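PDB 6E0O: cGAS/DncV-like nucleotidyltransferase in E. coli homolog from Elizabethkingia meningoseptica ATCC 13253 = NBRC 12535, which synthesises cyclic dinucleotide second messengers in a magnesium-dependent reaction, as the nucleotidyltransferase of a CBASS antiphage defence system. Local coordinates for residues 49-53 with 172-176; 142-146 with 166-170; 220-225 with 257-262. All coordinates share one frame; numbering follows the deposited sequence.

Contact 1: residues 49-53 with 172-176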
loop_
_atom_site.group_PDB
_atom_site.type_symbol
_atom_site.label_atom_id
_atom_site.label_comp_id
_atom_site.label_asym_id
_atom_site.label_seq_id
_atom_site.Cartn_x
_atom_site.Cartn_y
_atom_site.Cartn_z
ATOM N N SER A 49 -0.400 -4.221 0.198
ATOM C CA SER A 49 0.055 -4.846 1.433
ATOM C C SER A 49 0.576 -6.262 1.227
ATOM O O SER A 49 1.474 -6.690 1.958
ATOM C CB SER A 49 -1.082 -4.856 2.451
ATOM O OG SER A 49 -2.161 -5.638 1.965
ATOM N N TYR A 50 0.027 -7.020 0.278
ATOM C CA TYR A 50 0.587 -8.341 0.021
ATOM C C TYR A 50 1.957 -8.231 -0.638
ATOM O O TYR A 50 2.846 -9.039 -0.358
ATOM C CB TYR A 50 -0.362 -9.179 -0.827
ATOM C CG TYR A 50 -1.485 -9.829 -0.050
ATOM C CD1 TYR A 50 -2.694 -9.180 0.132
ATOM C CD2 TYR A 50 -1.340 -11.098 0.484
ATOM C CE1 TYR A 50 -3.734 -9.779 0.821
ATOM C CE2 TYR A 50 -2.373 -11.710 1.166
ATOM C CZ TYR A 50 -3.561 -11.044 1.344
ATOM O OH TYR A 50 -4.578 -11.663 2.030
ATOM N N ARG A 51 2.140 -7.242 -1.516
ATOM C CA ARG A 51 3.438 -7.050 -2.155
ATOM C C ARG A 51 4.487 -6.600 -1.142
ATOM O O ARG A 51 5.618 -7.099 -1.131
ATOM C CB ARG A 51 3.319 -6.013 -3.272
ATOM C CG ARG A 51 4.634 -5.717 -3.979
ATOM C CD ARG A 51 5.074 -6.861 -4.853
ATOM N NE ARG A 51 6.408 -6.655 -5.412
ATOM C CZ ARG A 51 6.672 -5.943 -6.505
ATOM N NH1 ARG A 51 5.697 -5.336 -7.172
ATOM N NH2 ARG A 51 7.919 -5.818 -6.924
ATOM N N ASN A 52 4.134 -5.645 -0.298
ATOM C CA ASN A 52 5.074 -5.054 0.641
ATOM C C ASN A 52 5.108 -5.775 1.979
ATOM O O ASN A 52 5.903 -5.398 2.850
ATOM C CB ASN A 52 4.725 -3.581 0.837
ATOM C CG ASN A 52 4.662 -2.833 -0.476
ATOM O OD1 ASN A 52 5.548 -2.966 -1.312
ATOM N ND2 ASN A 52 3.611 -2.046 -0.663
ATOM N N ASN A 53 4.278 -6.800 2.146
ATOM C CA ASN A 53 4.220 -7.616 3.356
ATOM C C ASN A 53 3.859 -6.798 4.595
ATOM O O ASN A 53 4.491 -6.913 5.645
ATOM C CB ASN A 53 5.503 -8.414 3.576
ATOM C CG ASN A 53 5.279 -9.619 4.461
ATOM O OD1 ASN A 53 4.188 -10.201 4.478
ATOM N ND2 ASN A 53 6.304 -10.006 5.205
ATOM N N GLU A 172 7.133 -0.578 -7.949
ATOM C CA GLU A 172 8.393 -1.308 -7.895
ATOM C C GLU A 172 9.397 -0.583 -7.010
ATOM O O GLU A 172 10.061 -1.199 -6.173
ATOM C CB GLU A 172 8.944 -1.507 -9.309
ATOM C CG GLU A 172 8.026 -2.307 -10.213
ATOM C CD GLU A 172 7.736 -3.692 -9.671
ATOM O OE1 GLU A 172 8.662 -4.319 -9.128
ATOM O OE2 GLU A 172 6.587 -4.166 -9.789
ATOM N N GLN A 173 9.534 0.726 -7.201
ATOM C CA GLN A 173 10.457 1.507 -6.393
ATOM C C GLN A 173 10.005 1.569 -4.936
ATOM O O GLN A 173 10.833 1.543 -4.018
ATOM C CB GLN A 173 10.575 2.903 -6.997
ATOM C CG GLN A 173 11.141 2.929 -8.428
ATOM C CD GLN A 173 10.107 2.843 -9.561
ATOM O OE1 GLN A 173 9.015 2.303 -9.405
ATOM N NE2 GLN A 173 10.473 3.380 -10.717
ATOM N N HIS A 174 8.697 1.667 -4.710
ATOM C CA HIS A 174 8.148 1.568 -3.366
ATOM C C HIS A 174 8.532 0.242 -2.721
ATOM O O HIS A 174 9.021 0.201 -1.581
ATOM C CB HIS A 174 6.629 1.686 -3.469
ATOM C CG HIS A 174 5.924 1.653 -2.157
ATOM N ND1 HIS A 174 5.432 2.788 -1.555
ATOM C CD2 HIS A 174 5.603 0.621 -1.344
ATOM C CE1 HIS A 174 4.858 2.458 -0.411
ATOM N NE2 HIS A 174 4.945 1.149 -0.261
ATOM N N TYR A 175 8.309 -0.855 -3.443
ATOM C CA TYR A 175 8.641 -2.176 -2.926
ATOM C C TYR A 175 10.125 -2.251 -2.572
ATOM O O TYR A 175 10.504 -2.648 -1.460
ATOM C CB TYR A 175 8.275 -3.276 -3.946
ATOM C CG TYR A 175 8.909 -4.571 -3.522
ATOM C CD1 TYR A 175 8.345 -5.332 -2.510
ATOM C CD2 TYR A 175 10.116 -4.995 -4.069
ATOM C CE1 TYR A 175 8.947 -6.485 -2.059
ATOM C CE2 TYR A 175 10.732 -6.151 -3.619
ATOM C CZ TYR A 175 10.137 -6.890 -2.616
ATOM O OH TYR A 175 10.720 -8.033 -2.141
ATOM N N SER A 176 10.989 -1.868 -3.509
ATOM C CA SER A 176 12.421 -2.070 -3.311
ATOM C C SER A 176 12.961 -1.201 -2.181
ATOM O O SER A 176 13.757 -1.673 -1.358
ATOM C CB SER A 176 13.158 -1.766 -4.608
ATOM O OG SER A 176 12.748 -2.675 -5.606
HETATM O O HOH W 1 8.409 -3.406 0.419
#
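Arg51 and Glu172 show how one guanidinium can serve two kinds of interaction at once. The first is a two-pronged salt bridge: NH2 of Arg51 donates to OE1 of Glu172 over 2.8 Å, and NH1 of Arg51 to OE2 of Glu172 over 3.0 Å. Both acceptors lie close to the guanidinium plane, but the carboxylate is rotated 37° against it, so the end-on pairing is a twisted one. A bend at chi2 (72°) in an otherwise stretched Arg51 swings its tip toward helix 171-184.

The second kind is aromatic. The same guanidinium lies on one face of Tyr175, planes 29° apart, as an off-centre cation-pi pair with CZ of Arg51 4.5 Å from the ring centroid of Tyr175. With its edge held by Glu172 and one face by Tyr175, the group has little freedom to turn.

Amide packing comes third. Asn52 crosses His174 at about a right angle, ND2 of Asn52 standing 3.4 Å from CD2 of His174, while OD1 of Asn52 meets the edge of the Tyr175 ring. A water donates to O of Tyr175 and, weakly, to OD1 of Asn52.

Helix 48-52, whose residues probably help bind GTP, is thus joined to the start of helix 171-184. Strand 42-47 flanks the salt bridge, with Leu46 O taking a further bond from Arg51 NH1, and Glu220 of helix 216-224 accepts from His174 NE2.

Contact 2: residues 142-146 with 166-170. With nucleotides of chain B.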
loop_
_atom_site.group_PDB
_atom_site.type_symbol
_atom_site.label_atom_id
_atom_site.label_comp_id
_atom_site.label_asym_id
_atom_site.label_seq_id
_atom_site.Cartn_x
_atom_site.Cartn_y
_atom_site.Cartn_z
ATOM N N VAL A 142 1.548 1.711 -18.695
ATOM C CA VAL A 142 2.874 2.203 -18.347
ATOM C C VAL A 142 2.870 3.718 -18.246
ATOM O O VAL A 142 2.249 4.419 -19.055
ATOM C CB VAL A 142 3.889 1.746 -19.408
ATOM C CG1 VAL A 142 5.248 2.411 -19.200
ATOM C CG2 VAL A 142 4.031 0.244 -19.407
ATOM N N LEU A 143 3.585 4.224 -17.249
ATOM C CA LEU A 143 3.786 5.647 -17.037
ATOM C C LEU A 143 5.274 5.949 -16.983
ATOM O O LEU A 143 6.030 5.240 -16.314
ATOM C CB LEU A 143 3.186 6.073 -15.701
ATOM C CG LEU A 143 3.544 7.483 -15.229
ATOM C CD1 LEU A 143 2.802 8.503 -16.068
ATOM C CD2 LEU A 143 3.253 7.659 -13.751
ATOM N N LYS A 144 5.685 7.032 -17.639
ATOM C CA LYS A 144 7.037 7.553 -17.497
ATOM C C LYS A 144 6.950 9.012 -17.090
ATOM O O LYS A 144 6.234 9.789 -17.730
ATOM C CB LYS A 144 7.831 7.384 -18.787
ATOM C CG LYS A 144 7.986 5.916 -19.112
ATOM C CD LYS A 144 8.839 5.648 -20.313
ATOM C CE LYS A 144 9.064 4.154 -20.418
ATOM N NZ LYS A 144 9.876 3.791 -21.599
ATOM N N ARG A 145 7.658 9.370 -16.017
ATOM C CA ARG A 145 7.644 10.735 -15.512
ATOM C C ARG A 145 9.021 11.105 -14.994
ATOM O O ARG A 145 9.717 10.285 -14.388
ATOM C CB ARG A 145 6.662 10.913 -14.351
ATOM C CG ARG A 145 5.209 10.955 -14.765
ATOM C CD ARG A 145 4.935 12.085 -15.739
ATOM N NE ARG A 145 3.609 11.956 -16.340
ATOM C CZ ARG A 145 2.470 12.194 -15.696
ATOM N NH1 ARG A 145 2.489 12.571 -14.422
ATOM N NH2 ARG A 145 1.310 12.052 -16.322
ATOM N N PHE A 146 9.396 12.360 -15.197
ATOM C CA PHE A 146 10.661 12.848 -14.680
ATOM C C PHE A 146 10.542 13.148 -13.194
ATOM O O PHE A 146 9.598 13.811 -12.751
ATOM C CB PHE A 146 11.087 14.106 -15.429
ATOM C CG PHE A 146 12.475 14.551 -15.101
ATOM C CD1 PHE A 146 13.566 13.910 -15.660
ATOM C CD2 PHE A 146 12.694 15.600 -14.227
ATOM C CE1 PHE A 146 14.852 14.313 -15.361
ATOM C CE2 PHE A 146 13.979 16.009 -13.925
ATOM C CZ PHE A 146 15.059 15.363 -14.491
ATOM N N GLU A 166 -6.364 11.293 -12.617
ATOM C CA GLU A 166 -5.208 10.538 -13.071
ATOM C C GLU A 166 -4.478 10.006 -11.847
ATOM O O GLU A 166 -4.017 10.781 -11.005
ATOM C CB GLU A 166 -4.287 11.425 -13.903
ATOM C CG GLU A 166 -3.149 10.646 -14.550
ATOM C CD GLU A 166 -2.196 11.533 -15.314
ATOM O OE1 GLU A 166 -1.627 12.453 -14.694
ATOM O OE2 GLU A 166 -2.021 11.311 -16.530
ATOM N N ILE A 167 -4.411 8.689 -11.724
ATOM C CA ILE A 167 -3.768 8.026 -10.600
ATOM C C ILE A 167 -2.454 7.446 -11.099
ATOM O O ILE A 167 -2.425 6.726 -12.100
ATOM C CB ILE A 167 -4.668 6.919 -10.026
ATOM C CG1 ILE A 167 -6.086 7.429 -9.748
ATOM C CG2 ILE A 167 -4.051 6.345 -8.756
ATOM C CD1 ILE A 167 -6.167 8.534 -8.728
ATOM N N ILE A 168 -1.367 7.770 -10.415
ATOM C CA ILE A 168 -0.050 7.282 -10.797
ATOM C C ILE A 168 0.589 6.625 -9.583
ATOM O O ILE A 168 0.295 6.965 -8.432
ATOM C CB ILE A 168 0.861 8.384 -11.387
ATOM C CG1 ILE A 168 1.211 9.424 -10.333
ATOM C CG2 ILE A 168 0.191 9.037 -12.598
ATOM C CD1 ILE A 168 2.244 10.430 -10.807
ATOM N N SER A 169 1.477 5.679 -9.847
ATOM C CA SER A 169 2.115 4.937 -8.776
ATOM C C SER A 169 3.446 4.416 -9.292
ATOM O O SER A 169 3.629 4.214 -10.492
ATOM C CB SER A 169 1.213 3.783 -8.294
ATOM O OG SER A 169 1.686 3.236 -7.082
ATOM N N PHE A 170 4.356 4.164 -8.356
ATOM C CA PHE A 170 5.672 3.587 -8.629
ATOM C C PHE A 170 5.848 2.397 -7.700
ATOM O O PHE A 170 6.691 2.412 -6.793
ATOM C CB PHE A 170 6.774 4.641 -8.485
ATOM C CG PHE A 170 6.614 5.763 -9.463
ATOM C CD1 PHE A 170 5.838 6.857 -9.147
ATOM C CD2 PHE A 170 7.167 5.684 -10.724
ATOM C CE1 PHE A 170 5.644 7.876 -10.058
ATOM C CE2 PHE A 170 6.978 6.700 -11.648
ATOM C CZ PHE A 170 6.210 7.791 -11.317
ATOM P P A B 2 -8.188 3.332 -2.222
ATOM O OP1 A B 2 -7.994 4.447 -3.186
ATOM O OP2 A B 2 -9.530 3.123 -1.613
ATOM O "O5'" A B 2 -7.777 1.979 -2.960
ATOM C "C5'" A B 2 -8.666 1.332 -3.868
ATOM C "C4'" A B 2 -7.922 0.451 -4.842
ATOM O "O4'" A B 2 -7.167 1.297 -5.749
ATOM C "C3'" A B 2 -6.916 -0.508 -4.211
ATOM O "O3'" A B 2 -6.868 -1.729 -4.947
ATOM C "C2'" A B 2 -5.595 0.239 -4.348
ATOM O "O2'" A B 2 -4.450 -0.589 -4.394
ATOM C "C1'" A B 2 -5.788 0.999 -5.658
ATOM N N9 A B 2 -5.054 2.264 -5.691
ATOM C C8 A B 2 -5.371 3.423 -5.020
ATOM N N7 A B 2 -4.530 4.403 -5.228
ATOM C C5 A B 2 -3.587 3.853 -6.085
ATOM C C6 A B 2 -2.421 4.376 -6.677
ATOM N N6 A B 2 -1.975 5.622 -6.509
ATOM N N1 A B 2 -1.734 3.551 -7.481
ATOM C C2 A B 2 -2.148 2.299 -7.670
ATOM N N3 A B 2 -3.223 1.691 -7.171
ATOM C C4 A B 2 -3.903 2.534 -6.379
#
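Ile168, which packs against Leu143 with its side chain, offers its carbonyl oxygen to the bound nucleotide: N6 of A2 of chain B donates to O of Ile168 over 3.3 Å, with an N-H...O angle of 161°. One short strand thus serves two partners, an adenine base and the strand 142-146.

Against that strand the contact is mainly apolar. CD2 of Leu143 presses on CB of Ile168 at 3.4 Å, tighter than usual for two carbons, and also reaches CZ of Phe170 at 3.8 Å. CG anti to the backbone N (chi1 169°) carries the branch of Leu143 toward strand 166-169, where CD2 meets both residues.

Farther along lies a looser polar pair. NH2 of Arg145 makes a weak, straight hydrogen bond of 3.4 Å to OE1 of Glu166, part of a long salt bridge. The guanidinium takes the carboxylate at its edge, and CD1 of Leu143 lies over one face of the guanidinium, toward its rim.

Strands 135-147, 152-160 and 166-169 form an antiparallel meander in the nucleotidyltransferase sheet, twisted enough for the two outer segments to run at 79°; strand 166-169 forms part of the adenine pocket, with Ile167 and Ser169 also against the base.

Contact 3: residues 220-225 with 257-262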
loop_
_atom_site.group_PDB
_atom_site.type_symbol
_atom_site.label_atom_id
_atom_site.label_comp_id
_atom_site.label_asym_id
_atom_site.label_seq_id
_atom_site.Cartn_x
_atom_site.Cartn_y
_atom_site.Cartn_z
ATOM N N GLU A 220 3.096 4.025 5.687
ATOM C CA GLU A 220 4.359 3.485 5.198
ATOM C C GLU A 220 5.344 4.593 4.873
ATOM O O GLU A 220 6.534 4.492 5.206
ATOM C CB GLU A 220 4.120 2.616 3.968
ATOM C CG GLU A 220 3.469 1.292 4.312
ATOM C CD GLU A 220 3.187 0.427 3.115
ATOM O OE1 GLU A 220 4.091 0.189 2.287
ATOM O OE2 GLU A 220 2.036 -0.020 3.017
ATOM N N CYS A 221 4.867 5.666 4.232
ATOM C CA CYS A 221 5.755 6.768 3.877
ATOM C C CYS A 221 6.229 7.522 5.114
ATOM O O CYS A 221 7.396 7.916 5.187
ATOM C CB CYS A 221 5.052 7.725 2.914
ATOM S SG CYS A 221 4.720 7.068 1.251
ATOM N N LEU A 222 5.343 7.748 6.090
ATOM C CA LEU A 222 5.753 8.465 7.294
ATOM C C LEU A 222 6.872 7.721 8.007
ATOM O O LEU A 222 7.897 8.312 8.361
ATOM C CB LEU A 222 4.575 8.645 8.245
ATOM C CG LEU A 222 3.456 9.571 7.770
ATOM C CD1 LEU A 222 2.266 9.444 8.720
ATOM C CD2 LEU A 222 3.930 10.999 7.670
ATOM N N VAL A 223 6.686 6.421 8.252
ATOM C CA VAL A 223 7.706 5.673 8.977
ATOM C C VAL A 223 8.988 5.593 8.156
ATOM O O VAL A 223 10.090 5.564 8.717
ATOM C CB VAL A 223 7.170 4.287 9.386
ATOM C CG1 VAL A 223 8.205 3.541 10.197
ATOM C CG2 VAL A 223 5.875 4.420 10.177
ATOM N N TYR A 224 8.867 5.571 6.830
ATOM C CA TYR A 224 10.028 5.472 5.958
ATOM C C TYR A 224 10.983 6.636 6.176
ATOM O O TYR A 224 12.199 6.480 6.014
ATOM C CB TYR A 224 9.572 5.427 4.486
ATOM C CG TYR A 224 10.727 5.276 3.522
ATOM C CD1 TYR A 224 11.307 4.038 3.311
ATOM C CD2 TYR A 224 11.263 6.368 2.854
ATOM C CE1 TYR A 224 12.386 3.892 2.461
ATOM C CE2 TYR A 224 12.333 6.228 2.006
ATOM C CZ TYR A 224 12.885 4.993 1.811
ATOM O OH TYR A 224 13.957 4.857 0.965
ATOM N N ASN A 225 10.461 7.808 6.526
ATOM C CA ASN A 225 11.286 8.998 6.691
ATOM C C ASN A 225 11.917 9.110 8.072
ATOM O O ASN A 225 12.703 10.037 8.306
ATOM C CB ASN A 225 10.479 10.255 6.350
ATOM C CG ASN A 225 10.283 10.429 4.852
ATOM O OD1 ASN A 225 11.041 11.136 4.188
ATOM N ND2 ASN A 225 9.261 9.779 4.308
ATOM N N TYR A 257 9.210 15.233 3.694
ATOM C CA TYR A 257 9.255 13.785 3.589
ATOM C C TYR A 257 9.121 13.358 2.133
ATOM O O TYR A 257 8.400 13.972 1.346
ATOM C CB TYR A 257 8.087 13.198 4.386
ATOM C CG TYR A 257 8.323 13.003 5.869
ATOM C CD1 TYR A 257 9.332 13.675 6.552
ATOM C CD2 TYR A 257 7.534 12.114 6.585
ATOM C CE1 TYR A 257 9.546 13.450 7.907
ATOM C CE2 TYR A 257 7.743 11.886 7.921
ATOM C CZ TYR A 257 8.742 12.551 8.578
ATOM O OH TYR A 257 8.913 12.281 9.911
ATOM N N THR A 258 9.786 12.265 1.788
ATOM C CA THR A 258 9.592 11.651 0.483
ATOM C C THR A 258 8.579 10.511 0.580
ATOM O O THR A 258 8.325 9.958 1.652
ATOM C CB THR A 258 10.903 11.105 -0.098
ATOM O OG1 THR A 258 11.300 9.934 0.620
ATOM C CG2 THR A 258 12.024 12.123 -0.032
ATOM N N GLU A 259 8.008 10.143 -0.564
ATOM C CA GLU A 259 7.360 8.846 -0.673
ATOM C C GLU A 259 8.423 7.767 -0.522
ATOM O O GLU A 259 9.618 8.031 -0.645
ATOM C CB GLU A 259 6.620 8.736 -2.009
ATOM C CG GLU A 259 5.456 9.731 -2.089
ATOM C CD GLU A 259 4.587 9.607 -3.321
ATOM O OE1 GLU A 259 4.985 8.928 -4.280
ATOM O OE2 GLU A 259 3.487 10.199 -3.332
ATOM N N VAL A 260 7.983 6.544 -0.225
ATOM C CA VAL A 260 8.918 5.427 -0.126
ATOM C C VAL A 260 9.712 5.289 -1.414
ATOM O O VAL A 260 10.892 4.929 -1.389
ATOM C CB VAL A 260 8.185 4.118 0.228
ATOM C CG1 VAL A 260 9.180 2.975 0.292
ATOM C CG2 VAL A 260 7.438 4.244 1.546
ATOM N N ASN A 261 9.086 5.584 -2.559
ATOM C CA ASN A 261 9.762 5.467 -3.847
ATOM C C ASN A 261 10.919 6.449 -4.006
ATOM O O ASN A 261 11.711 6.287 -4.936
ATOM C CB ASN A 261 8.760 5.612 -5.000
ATOM C CG ASN A 261 8.025 6.937 -4.991
ATOM O OD1 ASN A 261 8.618 7.994 -4.812
ATOM N ND2 ASN A 261 6.721 6.879 -5.189
ATOM N N ARG A 262 11.024 7.460 -3.147
ATOM C CA ARG A 262 12.098 8.454 -3.166
ATOM C C ARG A 262 12.138 9.271 -4.450
ATOM O O ARG A 262 13.132 9.967 -4.713
ATOM C CB ARG A 262 13.478 7.846 -2.882
ATOM C CG ARG A 262 13.701 7.532 -1.424
ATOM C CD ARG A 262 15.154 7.209 -1.128
ATOM N NE ARG A 262 15.497 7.550 0.248
ATOM C CZ ARG A 262 16.488 6.994 0.938
ATOM N NH1 ARG A 262 17.242 6.053 0.386
ATOM N NH2 ARG A 262 16.716 7.374 2.187
#
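Asn225 settles on Tyr257 by its CB, which stands over the centre of the ring, 3.3 Å from the Tyr257 centroid. One bond further, CG of Asn225 is 3.4 Å from CG of Tyr257, and the amide plane lies within 5° of the ring plane, so the two groups are stacked. Beyond it the amide divides. OD1 of Asn225 accepts from N of Thr258 at 2.9 Å, and ND2 of Asn225 donates to O of Thr258 at 2.8 Å, in the carbonyl plane and on a lone pair. The other hydrogen of ND2 goes to O of Cys221, also 2.8 Å away, in helix 216-224. Three bonds and the face of Tyr257 against which it lies therefore fix the rotation of the amide.

By this means Asn225, next in the chain after Tyr224 of helix 216-224, holds the backbone of a loop that has no regular structure of its own. The loop next folds into a type I beta turn from Glu259 to Arg262. Glu259 O is approached from opposite faces by Thr258 OG1 and Arg262 N, and so ties the turn together.

On the helix side, Tyr224 receives CA of Val260 over its ring face in a CH-pi contact, 4.0 Å from the centroid of Tyr224. N of Val260 makes a weak hydrogen bond of 3.6 Å to SG of Cys221. At the far end of Tyr224, its OH sits over one face of the Arg262 guanidinium.

How the contacts relate
The three contacts lie within one chain, about 12 to 17 Å apart between centres. Contact 2 is nested inside the loop closed by contact 1, and contact 3 follows both. Contacts 1 and 2 have centres about 16 Å apart and meet through the chain itself, strand 166-169 running into helix 171-184. Contact 3 lies about 12 Å from contact 1 and about 17 Å from contact 2. Its loop packs on contact 1 where Val260 meets His174 and Asn261 meets Gln173, and Asn261 also touches Phe170 of contact 2. Helix 171-184 thus connects the nucleotidyltransferase sheet with the helical part of the protein, close to the bound nucleotide, which contact 2 touches, and with Asn52 of contact 1 about 8 Å from the magnesium ion.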